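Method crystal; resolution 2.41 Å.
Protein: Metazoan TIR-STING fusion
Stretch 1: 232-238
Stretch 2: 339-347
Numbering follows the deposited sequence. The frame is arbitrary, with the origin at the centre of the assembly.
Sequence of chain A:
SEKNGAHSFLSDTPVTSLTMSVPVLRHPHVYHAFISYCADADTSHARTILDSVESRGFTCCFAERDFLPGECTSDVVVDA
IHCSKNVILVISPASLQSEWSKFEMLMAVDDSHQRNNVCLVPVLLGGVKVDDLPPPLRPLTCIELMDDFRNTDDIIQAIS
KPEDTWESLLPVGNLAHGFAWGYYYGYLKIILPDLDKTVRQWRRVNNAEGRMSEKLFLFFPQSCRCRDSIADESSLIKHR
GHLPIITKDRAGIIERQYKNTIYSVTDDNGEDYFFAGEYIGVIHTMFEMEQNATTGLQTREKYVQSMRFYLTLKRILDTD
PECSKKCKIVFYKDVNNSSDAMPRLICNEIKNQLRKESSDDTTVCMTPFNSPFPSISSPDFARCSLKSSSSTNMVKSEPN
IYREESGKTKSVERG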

# COMPACT_ATOMS: atom_id res chain seq x y z
N ASP A 232 21.33 12.07 15.31
CA ASP A 232 20.57 12.72 16.37
C ASP A 232 20.28 11.80 17.54
O ASP A 232 19.76 12.27 18.56
N GLU A 233 20.58 10.51 17.42
CA GLU A 233 20.36 9.57 18.51
C GLU A 233 21.50 9.56 19.52
O GLU A 233 21.29 9.12 20.66
N SER A 234 22.68 10.02 19.13
CA SER A 234 23.82 10.04 20.03
C SER A 234 24.91 10.96 19.49
O SER A 234 25.23 10.91 18.30
N SER A 235 25.47 11.79 20.37
CA SER A 235 26.58 12.65 19.99
C SER A 235 27.84 11.85 19.65
O SER A 235 28.77 12.43 19.07
N LEU A 236 27.88 10.56 19.98
CA LEU A 236 29.00 9.71 19.62
C LEU A 236 28.92 9.17 18.19
O LEU A 236 29.84 8.48 17.75
N ILE A 237 27.84 9.47 17.47
CA ILE A 237 27.71 9.14 16.06
C ILE A 237 28.07 10.39 15.26
O ILE A 237 27.41 11.43 15.39
N LYS A 238 29.11 10.30 14.44
CA LYS A 238 29.72 11.46 13.80
C LYS A 238 29.51 11.44 12.30
O LYS A 238 29.77 10.43 11.64
N SER A 339 24.08 7.62 25.65
CA SER A 339 24.93 7.83 24.48
C SER A 339 25.59 6.55 23.99
O SER A 339 26.12 6.54 22.88
N ASP A 340 25.60 5.50 24.80
CA ASP A 340 26.22 4.24 24.42
C ASP A 340 25.27 3.30 23.68
O ASP A 340 25.74 2.38 23.00
N ALA A 341 23.96 3.51 23.82
CA ALA A 341 23.00 2.51 23.38
C ALA A 341 23.00 2.36 21.86
O ALA A 341 23.21 1.26 21.33
N MET A 342 22.76 3.45 21.14
CA MET A 342 22.68 3.37 19.69
C MET A 342 24.05 3.08 19.08
O MET A 342 24.14 2.25 18.17
N PRO A 343 25.14 3.72 19.53
CA PRO A 343 26.46 3.31 19.04
C PRO A 343 26.77 1.83 19.22
O PRO A 343 27.34 1.21 18.31
N ARG A 344 26.41 1.23 20.36
CA ARG A 344 26.71 -0.18 20.56
C ARG A 344 25.86 -1.07 19.66
O ARG A 344 26.33 -2.13 19.22
N LEU A 345 24.63 -0.67 19.37
CA LEU A 345 23.79 -1.44 18.47
C LEU A 345 24.37 -1.44 17.06
O LEU A 345 24.44 -2.49 16.41
N ILE A 346 24.81 -0.28 16.57
CA ILE A 346 25.31 -0.18 15.20
C ILE A 346 26.63 -0.92 15.05
O ILE A 346 26.85 -1.63 14.06
N CYS A 347 27.54 -0.77 16.03
CA CYS A 347 28.80 -1.52 16.00
C CYS A 347 28.55 -3.02 15.95
O CYS A 347 29.27 -3.76 15.27

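A single serine hydroxyl ties this contact together: the side chain of Ser-234 donates a hydrogen bond to a backbone carbonyl of the other stretch while accepting one from the turn that it opens. The t rotamer (179°) of Ser-234 carries Ser-234 OG to 2.8 Å from Ser-339 O, the one direct hydrogen bond between the stretches. Behind it, Leu-236 N donates to Ser-234 OG at 3.3 Å, and Ile-237 N donates to Ser-234 O at 3.1 Å within a type I beta turn from Ser-234 to Ile-237. The principle illustrated is that a small polar side chain can serve two roles at once, bracing a turn and fastening it to a neighbouring segment more than a hundred residues away in sequence.

The last two residues of the turn bring apolar side chains to the contact. Leu-236 and Ile-237 both direct their CA-to-CB bonds toward the second stretch. Leu-236, in the m,t rotamer, rests Leu-236 CB 4.0 Å from Pro-343 CG and extends Leu-236 CD1 to 3.4 Å from Ser-339 O, so that the carbonyl held by Ser-234 also has a methyl group against it. The CA-to-CB bond of Asp-340 points away, yet its carboxylate comes nearer, and Asp-340 OD1 lies 3.9 Å from Leu-236 CD1.

Ile-237, also m,t but buried, packs against the helix. Ile-237 CD1 packs 3.7 Å from Met-342 CG and 4.2 Å from Ile-346 CD1, while Ile-237 CG1 lies 4.1 Å from Pro-343 CG. Met-342 and Ile-346 are four residues apart, about one helical turn, which explains how a single methyl group can touch both. Pro-343, with a C-gamma exo pucker, offers its CG as a common surface: besides Leu-236 and Ile-237, it receives Ser-234, whose OG is 3.6 Å from Pro-343 CG. The serine hydroxyl is thus set beside hydrocarbon but remains satisfied by its hydrogen bonds.

Met-342 has the largest area covered by the opposing stretch. Its t,p,p conformation brings Met-342 CE to 3.6 Å from Glu-233 OE1; the CA-to-CB bond of Glu-233, whose chi1 and chi2 are both m, points toward the second stretch. This is a van der Waals contact at the margin of a carboxylate. Nearby, one water links the backbones, its oxygen accepting from Met-342 N at 2.8 Å and the water donating a weak hydrogen bond to Glu-233 O, 3.5 Å from the water oxygen. The water oxygen gives Met-342 N an acceptor.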

# COMPACT_ATOMS: atom_id res chain seq x y z
CB ASP A 232 19.26 13.27 15.81
CG ASP A 232 19.47 14.44 14.88
OD1 ASP A 232 20.50 15.14 15.03
OD2 ASP A 232 18.62 14.67 13.99
CB GLU A 233 20.16 8.15 17.97
CG GLU A 233 18.74 7.85 17.52
CD GLU A 233 17.82 7.54 18.69
OE1 GLU A 233 18.33 7.18 19.78
OE2 GLU A 233 16.59 7.65 18.51
CB SER A 234 24.38 8.62 20.24
OG SER A 234 25.50 8.63 21.11
CB SER A 235 26.87 13.63 21.12
OG SER A 235 27.33 12.95 22.28
CB LEU A 236 29.10 8.54 20.61
CG LEU A 236 29.35 8.98 22.06
CD1 LEU A 236 29.28 7.80 23.02
CD2 LEU A 236 30.69 9.70 22.16
CB ILE A 237 26.29 8.66 15.72
CG1 ILE A 237 25.87 7.52 16.66
CG2 ILE A 237 26.19 8.24 14.27
CD1 ILE A 237 24.40 7.16 16.57
CB LYS A 238 31.21 11.54 14.11
CG LYS A 238 31.55 11.64 15.59
CD LYS A 238 33.03 11.91 15.79
CE LYS A 238 33.42 11.91 17.26
NZ LYS A 238 34.85 12.31 17.44
CB SER A 339 25.99 8.88 24.79
OG SER A 339 25.43 10.18 24.83
CB ASP A 340 26.75 3.51 25.65
CG ASP A 340 27.82 4.29 26.37
OD1 ASP A 340 28.31 5.28 25.80
OD2 ASP A 340 28.17 3.91 27.51
CB ALA A 341 21.61 2.86 23.90
CB MET A 342 22.08 4.65 19.09
CG MET A 342 21.90 4.61 17.59
SD MET A 342 20.59 3.47 17.10
CE MET A 342 19.22 4.14 18.03
CB PRO A 343 27.41 4.18 19.87
CG PRO A 343 26.65 5.43 20.06
CD PRO A 343 25.23 4.99 20.28
CB ARG A 344 26.50 -0.57 22.03
CG ARG A 344 26.86 -2.01 22.34
CD ARG A 344 26.92 -2.27 23.84
NE ARG A 344 27.97 -1.50 24.49
CZ ARG A 344 27.76 -0.41 25.22
NH1 ARG A 344 26.52 0.05 25.39
NH2 ARG A 344 28.77 0.24 25.77
CB LEU A 345 22.37 -0.87 18.47
CG LEU A 345 21.48 -1.40 17.34
CD1 LEU A 345 21.25 -2.89 17.50
CD2 LEU A 345 20.17 -0.64 17.31
CB ILE A 346 25.44 1.30 14.79
CG1 ILE A 346 24.09 2.00 14.85
CG2 ILE A 346 26.02 1.40 13.38
CD1 ILE A 346 24.15 3.49 14.53
CB CYS A 347 29.66 -1.17 17.21
SG CYS A 347 30.50 0.41 17.13
O HOH W 1 22.40 6.08 21.89